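Local coordinates for regulatory protein recX (Lactobacillus salivarius, PDB 3E3V) that probably modulates the activity of the recombinase RecA, as a member of the RecX family built from three-helix domains in tandem, at residues A[53-56]-A[57-61]; A[149-152]-A[153-157]; A[87-90]-A[91-95]; A[114-117]-A[118-122]. One frame throughout, in Å; residues are numbered along the deposited sequence.

In the fold
From the N terminus, contact 1 comes first, on helix 49-61 in the first RecX three-helix region. Contact 3 follows on helix 86-94 in the second. The centres of contacts 1 and 3 are about 25 Å apart. In the third region contact 4 lies on helix 112-129, and contact 2 at the loop between helices 135-148 and 153-165. All four are local contacts within one unbroken stretch and follow one another in series, so none nests in or crosses another and none closes a long loop. Contacts 4 and 2 meet through Gln115, which packs on Phe151 and Ile155. Contact 2 also reaches contact 3, where Gly150 O and Lys87 N form a probable hydrogen bond. Contact 1 touches none of the others.

Contact 1: residues A[53-56]-A[57-61]; sequences SEII and NKLID
Ile56 and Ile60, one turn apart on the same helix, touch through branches of different length: CG2 of Ile56 lies 3.7 Å from CD1 of Ile60, the two side chains meeting at a slant. Ile56 keeps its CG1 beside the backbone N (chi1 -63°), which puts CG2 on the carbonyl side, where the next turn rises. Ile60 is extended past CG1 and so brings CD1 back over the carbonyl of Ile56, the same oxygen that takes the Ile60 backbone N-H at 2.9 Å. Both isoleucines also pack on Arg35 and Ile65, while Ile56 touches Val38 and Glu39 of helix 35-39 as well. The residues fall in the first RecX three-helix region, which belongs to the helix-turn-helix superfamily, and helix 49-61 packs here against helices 14-29 and 35-39. On its neighbouring flank Ile55 and Leu59 lie alongside each other and point the same way, CG2 of Ile55 being 4.0 Å from CD1 of Leu59. They meet helix 14-29 at Tyr21 and Ala24 respectively. Asn57 is on the exposed side. Its amide folds back over the preceding turn (chi1 -72°), leaving ND2 2.7 Å from Ser53 O, although the angle there is too poor for a hydrogen bond; that oxygen instead accepts from the backbone N of Asn57 at 3.1 Å.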
loop_
_atom_site.group_PDB
_atom_site.type_symbol
_atom_site.label_atom_id
_atom_site.label_comp_id
_atom_site.label_asym_id
_atom_site.label_seq_id
_atom_site.Cartn_x
_atom_site.Cartn_y
_atom_site.Cartn_z
ATOM N N SER A 53 -22.057 6.013 -11.310
ATOM C CA SER A 53 -21.338 7.267 -11.412
ATOM C C SER A 53 -21.964 8.368 -10.565
ATOM O O SER A 53 -21.254 9.189 -9.979
ATOM C CB SER A 53 -21.293 7.721 -12.866
ATOM O OG SER A 53 -20.706 9.006 -12.956
ATOM N N GLU A 54 -23.294 8.397 -10.515
ATOM C CA GLU A 54 -23.992 9.410 -9.729
ATOM C C GLU A 54 -23.692 9.174 -8.249
ATOM O O GLU A 54 -23.378 10.103 -7.507
ATOM C CB GLU A 54 -25.501 9.326 -9.980
ATOM C CG GLU A 54 -26.316 10.430 -9.315
ATOM C CD GLU A 54 -27.820 10.185 -9.408
ATOM O OE1 GLU A 54 -28.308 9.887 -10.521
ATOM O OE2 GLU A 54 -28.508 10.291 -8.369
ATOM N N ILE A 55 -23.773 7.917 -7.836
ATOM C CA ILE A 55 -23.509 7.522 -6.453
ATOM C C ILE A 55 -22.063 7.804 -6.049
ATOM O O ILE A 55 -21.804 8.376 -4.990
ATOM C CB ILE A 55 -23.816 6.021 -6.259
ATOM C CG1 ILE A 55 -25.295 5.773 -6.550
ATOM C CG2 ILE A 55 -23.482 5.579 -4.829
ATOM C CD1 ILE A 55 -25.707 4.319 -6.470
ATOM N N ILE A 56 -21.123 7.426 -6.912
ATOM C CA ILE A 56 -19.703 7.632 -6.644
ATOM C C ILE A 56 -19.324 9.107 -6.470
ATOM O O ILE A 56 -18.596 9.453 -5.547
ATOM C CB ILE A 56 -18.822 7.023 -7.770
ATOM C CG1 ILE A 56 -19.019 5.503 -7.826
ATOM C CG2 ILE A 56 -17.343 7.366 -7.532
ATOM C CD1 ILE A 56 -18.626 4.770 -6.561
ATOM N N ASN A 57 -19.799 9.970 -7.362
ATOM C CA ASN A 57 -19.494 11.394 -7.267
ATOM C C ASN A 57 -20.043 11.996 -5.984
ATOM O O ASN A 57 -19.403 12.841 -5.356
ATOM C CB ASN A 57 -20.067 12.148 -8.464
ATOM C CG ASN A 57 -19.301 11.870 -9.734
ATOM O OD1 ASN A 57 -18.076 11.981 -9.768
ATOM N ND2 ASN A 57 -20.018 11.502 -10.790
ATOM N N LYS A 58 -21.241 11.577 -5.612
ATOM C CA LYS A 58 -21.867 12.063 -4.393
ATOM C C LYS A 58 -21.016 11.621 -3.206
ATOM O O LYS A 58 -20.723 12.414 -2.310
ATOM C CB LYS A 58 -23.288 11.500 -4.269
ATOM C CG LYS A 58 -24.029 11.914 -3.004
ATOM C CD LYS A 58 -24.018 13.413 -2.816
ATOM C CE LYS A 58 -25.215 13.856 -1.995
ATOM N NZ LYS A 58 -26.489 13.514 -2.689
ATOM N N LEU A 59 -20.615 10.351 -3.200
ATOM C CA LEU A 59 -19.787 9.836 -2.115
ATOM C C LEU A 59 -18.451 10.573 -2.046
ATOM O O LEU A 59 -17.928 10.827 -0.962
ATOM C CB LEU A 59 -19.541 8.339 -2.293
ATOM C CG LEU A 59 -20.783 7.454 -2.214
ATOM C CD1 LEU A 59 -20.382 5.985 -2.397
ATOM C CD2 LEU A 59 -21.470 7.652 -0.878
ATOM N N ILE A 60 -17.890 10.913 -3.203
ATOM C CA ILE A 60 -16.625 11.639 -3.221
ATOM C C ILE A 60 -16.849 13.027 -2.637
ATOM O O ILE A 60 -16.033 13.534 -1.868
ATOM C CB ILE A 60 -16.087 11.787 -4.654
ATOM C CG1 ILE A 60 -15.699 10.412 -5.208
ATOM C CG2 ILE A 60 -14.914 12.763 -4.666
ATOM C CD1 ILE A 60 -15.370 10.433 -6.689
ATOM N N ASP A 61 -17.969 13.639 -3.009
ATOM C CA ASP A 61 -18.322 14.975 -2.530
ATOM C C ASP A 61 -18.450 14.990 -1.004
ATOM O O ASP A 61 -17.988 15.922 -0.346
ATOM C CB ASP A 61 -19.638 15.422 -3.169
ATOM C CG ASP A 61 -19.993 16.850 -2.827
ATOM O OD1 ASP A 61 -19.155 17.736 -3.090
ATOM O OD2 ASP A 61 -21.109 17.086 -2.301
#

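Contact 2: residues A[149-152]-A[153-157]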
loop_
_atom_site.group_PDB
_atom_site.type_symbol
_atom_site.label_atom_id
_atom_site.label_comp_id
_atom_site.label_asym_id
_atom_site.label_seq_id
_atom_site.Cartn_x
_atom_site.Cartn_y
_atom_site.Cartn_z
ATOM N N LYS A 149 11.276 -7.605 -1.142
ATOM C CA LYS A 149 10.350 -6.900 -0.269
ATOM C C LYS A 149 9.995 -5.504 -0.791
ATOM O O LYS A 149 9.171 -4.811 -0.204
ATOM C CB LYS A 149 10.926 -6.792 1.147
ATOM C CG LYS A 149 10.714 -8.052 1.969
ATOM C CD LYS A 149 11.331 -7.927 3.350
ATOM C CE LYS A 149 11.442 -9.290 4.008
ATOM N NZ LYS A 149 10.134 -10.002 4.025
ATOM N N GLY A 150 10.633 -5.071 -1.873
ATOM C CA GLY A 150 10.290 -3.769 -2.419
ATOM C C GLY A 150 11.232 -2.599 -2.218
ATOM O O GLY A 150 10.931 -1.504 -2.680
ATOM N N PHE A 151 12.356 -2.797 -1.538
ATOM C CA PHE A 151 13.302 -1.697 -1.337
ATOM C C PHE A 151 14.208 -1.519 -2.547
ATOM O O PHE A 151 14.572 -2.490 -3.206
ATOM C CB PHE A 151 14.129 -1.940 -0.069
ATOM C CG PHE A 151 13.312 -1.868 1.196
ATOM C CD1 PHE A 151 12.962 -0.632 1.739
ATOM C CD2 PHE A 151 12.871 -3.032 1.831
ATOM C CE1 PHE A 151 12.185 -0.552 2.905
ATOM C CE2 PHE A 151 12.096 -2.974 2.994
ATOM C CZ PHE A 151 11.748 -1.732 3.538
ATOM N N SER A 152 14.560 -0.273 -2.849
ATOM C CA SER A 152 15.413 0.012 -4.005
ATOM C C SER A 152 16.894 -0.251 -3.712
ATOM O O SER A 152 17.324 -0.284 -2.553
ATOM C CB SER A 152 15.266 1.476 -4.430
ATOM O OG SER A 152 15.959 2.313 -3.520
ATOM N N TYR A 153 17.665 -0.441 -4.779
ATOM C CA TYR A 153 19.102 -0.677 -4.674
ATOM C C TYR A 153 19.790 0.343 -3.783
ATOM O O TYR A 153 20.526 -0.023 -2.871
ATOM C CB TYR A 153 19.767 -0.600 -6.049
ATOM C CG TYR A 153 19.834 -1.888 -6.826
ATOM C CD1 TYR A 153 20.253 -3.075 -6.223
ATOM C CD2 TYR A 153 19.544 -1.903 -8.191
ATOM C CE1 TYR A 153 20.382 -4.244 -6.963
ATOM C CE2 TYR A 153 19.670 -3.061 -8.937
ATOM C CZ TYR A 153 20.088 -4.229 -8.319
ATOM O OH TYR A 153 20.211 -5.378 -9.067
ATOM N N ASP A 154 19.579 1.625 -4.063
ATOM C CA ASP A 154 20.228 2.678 -3.275
ATOM C C ASP A 154 19.911 2.566 -1.795
ATOM O O ASP A 154 20.794 2.691 -0.958
ATOM C CB ASP A 154 19.828 4.074 -3.773
ATOM C CG ASP A 154 20.305 4.354 -5.196
ATOM O OD1 ASP A 154 21.236 3.672 -5.673
ATOM O OD2 ASP A 154 19.753 5.270 -5.835
ATOM N N ILE A 155 18.643 2.338 -1.476
ATOM C CA ILE A 155 18.222 2.198 -0.084
ATOM C C ILE A 155 18.923 1.000 0.556
ATOM O O ILE A 155 19.350 1.060 1.711
ATOM C CB ILE A 155 16.674 2.033 0.001
ATOM C CG1 ILE A 155 16.007 3.356 -0.388
ATOM C CG2 ILE A 155 16.235 1.648 1.415
ATOM C CD1 ILE A 155 16.287 4.484 0.595
ATOM N N ILE A 156 19.042 -0.082 -0.209
ATOM C CA ILE A 156 19.689 -1.309 0.256
ATOM C C ILE A 156 21.191 -1.077 0.507
ATOM O O ILE A 156 21.751 -1.561 1.497
ATOM C CB ILE A 156 19.444 -2.466 -0.767
ATOM C CG1 ILE A 156 17.944 -2.807 -0.800
ATOM C CG2 ILE A 156 20.233 -3.707 -0.385
ATOM C CD1 ILE A 156 17.564 -3.860 -1.814
ATOM N N ASP A 157 21.840 -0.322 -0.373
ATOM C CA ASP A 157 23.265 -0.021 -0.206
ATOM C C ASP A 157 23.482 0.774 1.082
ATOM O O ASP A 157 24.459 0.579 1.795
ATOM C CB ASP A 157 23.791 0.797 -1.389
ATOM C CG ASP A 157 23.953 -0.026 -2.641
ATOM O OD1 ASP A 157 24.090 -1.260 -2.522
ATOM O OD2 ASP A 157 23.953 0.563 -3.746
HETATM O O HOH W 1 17.885 2.733 -6.294
#
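Phe151 and Ser152 both reach into the first turn of helix 153-165, and the chain gets to them through a Schellman motif that ends the preceding helix. Gly150 is the residue that leaves that helix, with a positive phi of 105°. The turn links helix 135-148 to helix 153-165, within the third RecX three-helix region, of the helix-turn-helix superfamily. Next comes Phe151, buried, whose ring meets Ile155 obliquely, CD1 of Phe151 to CG2 of Ile155 at 4.0 Å. Its CB also rests 4.0 Å from CG1 of Ile156, and Leu146 of helix 135-148 and Gln115 of helix 112-129 touch the Phe151 side chain as well. Ser152 is the N-cap. Its OG sits between the backbone N and the carbonyl carbon (chi1 75°), turned to the open start of the helix, where it accepts a weak but fairly straight bond from the backbone N of Ile155 at 3.4 Å. The Ser152 carbonyl makes the first regular helical bond, its oxygen 2.9 Å from Ile156 N. A water serves another N-H of this turn: it accepts from Asp154 N at 3.0 Å and reaches Ser152 OG in a weak bond of 3.4 Å.

Contact 3: residues A[87-90]-A[91-95]; sequences KVIK and LNLSK
Lys90 O is the acceptor shared by two donors of Ser94, one turn on in a regular alpha-helix where Leu91, Asn92 and Leu93 likewise donate their backbone N-H groups to Lys87, Val88 and Ile89. The Ser94 backbone N lies 2.8 Å from Lys90 O, and OG of the same serine adds a second bond to that oxygen at 3.2 Å, approaching from above the carbonyl plane. The serine OG lies beside its own backbone N (chi1 -66°), the setting that lets the hydroxyl turn back to the previous turn. The ammonium of Lys90, at the end of a chain extended until its last bend, forms a salt bridge with Asp100 of helix 100-107, while Ser94 packs on the same aspartate. On the buried face Ile89 and Leu93 run side by side, with CG2 of Ile89 4.1 Å from CD1 of Leu93. Beyond them lie Tyr74, Val75 and Met78 of helix 67-81, together with Ala103 and Leu107 of helix 100-107. Val88 and Asn92 also point the same way: CG1 of Val88 is 3.8 Å from ND2 of Asn92, and ND2 makes a weak hydrogen bond to Tyr74 OH. The hydrophobic i, i+4 pair of Ile89 and Leu93 thus faces helices 67-81 and 100-107, within the second RecX three-helix region, of the helix-turn-helix superfamily.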
loop_
_atom_site.group_PDB
_atom_site.type_symbol
_atom_site.label_atom_id
_atom_site.label_comp_id
_atom_site.label_asym_id
_atom_site.label_seq_id
_atom_site.Cartn_x
_atom_site.Cartn_y
_atom_site.Cartn_z
ATOM N N LYS A 87 8.101 -0.415 -3.406
ATOM C CA LYS A 87 7.633 -1.123 -4.593
ATOM C C LYS A 87 6.505 -2.116 -4.358
ATOM O O LYS A 87 5.604 -2.229 -5.186
ATOM C CB LYS A 87 8.795 -1.822 -5.286
ATOM C CG LYS A 87 9.872 -0.872 -5.795
ATOM C CD LYS A 87 10.927 -1.658 -6.560
ATOM C CE LYS A 87 12.201 -0.858 -6.760
ATOM N NZ LYS A 87 13.283 -1.769 -7.256
ATOM N N VAL A 88 6.550 -2.845 -3.245
ATOM C CA VAL A 88 5.489 -3.801 -2.966
ATOM C C VAL A 88 4.266 -3.039 -2.459
ATOM O O VAL A 88 3.129 -3.361 -2.802
ATOM C CB VAL A 88 5.938 -4.871 -1.929
ATOM C CG1 VAL A 88 4.754 -5.753 -1.537
ATOM C CG2 VAL A 88 7.034 -5.762 -2.553
ATOM N N ILE A 89 4.496 -2.013 -1.655
ATOM C CA ILE A 89 3.385 -1.216 -1.140
ATOM C C ILE A 89 2.621 -0.646 -2.337
ATOM O O ILE A 89 1.391 -0.628 -2.358
ATOM C CB ILE A 89 3.908 -0.069 -0.229
ATOM C CG1 ILE A 89 4.490 -0.676 1.061
ATOM C CG2 ILE A 89 2.783 0.908 0.110
ATOM C CD1 ILE A 89 5.310 0.289 1.919
ATOM N N LYS A 90 3.366 -0.217 -3.350
ATOM C CA LYS A 90 2.778 0.364 -4.545
ATOM C C LYS A 90 1.949 -0.623 -5.360
ATOM O O LYS A 90 0.852 -0.290 -5.802
ATOM C CB LYS A 90 3.866 0.983 -5.440
ATOM C CG LYS A 90 3.292 1.763 -6.640
ATOM C CD LYS A 90 4.377 2.207 -7.637
ATOM C CE LYS A 90 3.766 2.942 -8.829
ATOM N NZ LYS A 90 2.695 2.131 -9.509
ATOM N N LEU A 91 2.466 -1.828 -5.576
ATOM C CA LEU A 91 1.709 -2.805 -6.336
ATOM C C LEU A 91 0.484 -3.242 -5.540
ATOM O O LEU A 91 -0.522 -3.628 -6.123
ATOM C CB LEU A 91 2.581 -4.010 -6.724
ATOM C CG LEU A 91 3.013 -5.092 -5.736
ATOM C CD1 LEU A 91 1.867 -6.068 -5.460
ATOM C CD2 LEU A 91 4.193 -5.851 -6.344
ATOM N N ASN A 92 0.550 -3.182 -4.211
ATOM C CA ASN A 92 -0.623 -3.550 -3.414
ATOM C C ASN A 92 -1.681 -2.479 -3.667
ATOM O O ASN A 92 -2.866 -2.780 -3.864
ATOM C CB ASN A 92 -0.288 -3.633 -1.917
ATOM C CG ASN A 92 0.543 -4.856 -1.574
ATOM O OD1 ASN A 92 0.529 -5.842 -2.293
ATOM N ND2 ASN A 92 1.263 -4.794 -0.469
ATOM N N LEU A 93 -1.241 -1.226 -3.669
ATOM C CA LEU A 93 -2.129 -0.099 -3.944
ATOM C C LEU A 93 -2.730 -0.229 -5.349
ATOM O O LEU A 93 -3.926 0.011 -5.541
ATOM C CB LEU A 93 -1.357 1.223 -3.823
ATOM C CG LEU A 93 -1.018 1.612 -2.377
ATOM C CD1 LEU A 93 0.031 2.715 -2.336
ATOM C CD2 LEU A 93 -2.298 2.056 -1.693
ATOM N N SER A 94 -1.905 -0.592 -6.332
ATOM C CA SER A 94 -2.393 -0.759 -7.709
ATOM C C SER A 94 -3.435 -1.867 -7.792
ATOM O O SER A 94 -4.384 -1.777 -8.571
ATOM C CB SER A 94 -1.251 -1.110 -8.675
ATOM O OG SER A 94 -0.334 -0.055 -8.807
ATOM N N LYS A 95 -3.243 -2.919 -7.004
ATOM C CA LYS A 95 -4.170 -4.043 -6.997
ATOM C C LYS A 95 -5.507 -3.684 -6.355
ATOM O O LYS A 95 -6.465 -4.453 -6.424
ATOM C CB LYS A 95 -3.544 -5.233 -6.272
ATOM C CG LYS A 95 -2.517 -5.987 -7.107
ATOM C CD LYS A 95 -1.668 -6.924 -6.245
ATOM C CE LYS A 95 -2.515 -7.902 -5.447
ATOM N NZ LYS A 95 -3.322 -8.802 -6.319
#

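Contact 4: residues A[114-117]-A[118-122]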
loop_
_atom_site.group_PDB
_atom_site.type_symbol
_atom_site.label_atom_id
_atom_site.label_comp_id
_atom_site.label_asym_id
_atom_site.label_seq_id
_atom_site.Cartn_x
_atom_site.Cartn_y
_atom_site.Cartn_z
ATOM N N LEU A 114 13.348 6.439 7.092
ATOM C CA LEU A 114 12.435 5.480 7.708
ATOM C C LEU A 114 12.585 4.098 7.070
ATOM O O LEU A 114 12.496 3.076 7.760
ATOM C CB LEU A 114 10.987 5.956 7.585
ATOM C CG LEU A 114 10.676 7.134 8.514
ATOM C CD1 LEU A 114 9.317 7.729 8.185
ATOM C CD2 LEU A 114 10.728 6.653 9.961
ATOM N N GLN A 115 12.807 4.072 5.756
ATOM C CA GLN A 115 12.988 2.816 5.030
ATOM C C GLN A 115 14.268 2.146 5.486
ATOM O O GLN A 115 14.299 0.949 5.747
ATOM C CB GLN A 115 13.080 3.065 3.521
ATOM C CG GLN A 115 11.802 3.568 2.885
ATOM C CD GLN A 115 11.943 3.744 1.390
ATOM O OE1 GLN A 115 11.400 4.689 0.817
ATOM N NE2 GLN A 115 12.664 2.833 0.744
ATOM N N VAL A 116 15.333 2.935 5.574
ATOM C CA VAL A 116 16.630 2.423 5.996
ATOM C C VAL A 116 16.550 1.825 7.386
ATOM O O VAL A 116 17.113 0.757 7.643
ATOM C CB VAL A 116 17.695 3.540 5.990
ATOM C CG1 VAL A 116 18.989 3.050 6.630
ATOM C CG2 VAL A 116 17.945 3.979 4.571
ATOM N N GLU A 117 15.840 2.510 8.278
ATOM C CA GLU A 117 15.713 2.041 9.650
ATOM C C GLU A 117 14.955 0.723 9.730
ATOM O O GLU A 117 15.279 -0.128 10.554
ATOM C CB GLU A 117 15.022 3.098 10.514
ATOM C CG GLU A 117 15.360 2.983 11.995
ATOM C CD GLU A 117 14.829 4.147 12.807
ATOM O OE1 GLU A 117 15.087 5.307 12.414
ATOM O OE2 GLU A 117 14.160 3.900 13.837
ATOM N N LYS A 118 13.951 0.537 8.878
ATOM C CA LYS A 118 13.212 -0.718 8.899
ATOM C C LYS A 118 14.055 -1.801 8.233
ATOM O O LYS A 118 14.035 -2.964 8.645
ATOM C CB LYS A 118 11.872 -0.581 8.174
ATOM C CG LYS A 118 11.050 -1.868 8.193
ATOM C CD LYS A 118 9.558 -1.575 8.222
ATOM C CE LYS A 118 9.093 -1.059 9.587
ATOM N NZ LYS A 118 9.053 -2.124 10.628
ATOM N N GLY A 119 14.804 -1.393 7.211
ATOM C CA GLY A 119 15.667 -2.306 6.491
ATOM C C GLY A 119 16.826 -2.801 7.335
ATOM O O GLY A 119 17.248 -3.950 7.185
ATOM N N VAL A 120 17.349 -1.943 8.208
ATOM C CA VAL A 120 18.465 -2.319 9.088
ATOM C C VAL A 120 17.992 -3.369 10.085
ATOM O O VAL A 120 18.728 -4.300 10.419
ATOM C CB VAL A 120 19.011 -1.097 9.872
ATOM C CG1 VAL A 120 19.928 -1.559 11.000
ATOM C CG2 VAL A 120 19.785 -0.187 8.929
ATOM N N THR A 121 16.757 -3.204 10.556
ATOM C CA THR A 121 16.152 -4.126 11.506
ATOM C C THR A 121 16.019 -5.510 10.885
ATOM O O THR A 121 16.321 -6.517 11.522
ATOM C CB THR A 121 14.759 -3.630 11.925
ATOM O OG1 THR A 121 14.896 -2.372 12.593
ATOM C CG2 THR A 121 14.085 -4.623 12.854
ATOM N N LEU A 122 15.567 -5.559 9.637
ATOM C CA LEU A 122 15.402 -6.836 8.951
ATOM C C LEU A 122 16.776 -7.411 8.648
ATOM O O LEU A 122 17.024 -8.598 8.861
ATOM C CB LEU A 122 14.615 -6.639 7.650
ATOM C CG LEU A 122 13.351 -5.777 7.819
ATOM C CD1 LEU A 122 12.735 -5.460 6.460
ATOM C CD2 LEU A 122 12.344 -6.498 8.719
#
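Val116 overlaps Val120 one turn further along helix 112-129, CG1 of Val116 meeting CG2 of Val120 at 4.0 Å and the side chains slanted against one another. These residues lie in the third RecX three-helix region, of the helix-turn-helix superfamily, and this valine side packs on helix 153-165: Val116 on Thr158 and Ile159, Val120 on Glu162. In Val116 the touching CG1 lies opposite the backbone N (chi1 171°), on the carbonyl side and so toward the next turn. Val120 answers with the methyl beside its own N, and that CG2 also comes within 3.1 Å of Val116 O, the oxygen already bonded to Val120 N at 2.8 Å. Next in line, the backbone N of Gly119 donates to Gln115 O at 2.8 Å. Gly119 itself is buried. On the exposed flank Thr121 grips the carbonyl of Glu117 twice. Its backbone N makes only a weak bond to Glu117 O, at 3.4 Å, and the hydroxyl supplies a shorter one. With chi1 at -63° OG1 stands beside the threonine's own N and donates to Glu117 O at 3.1 Å, lying in the carbonyl plane with a C=O...OG1 angle of 157°.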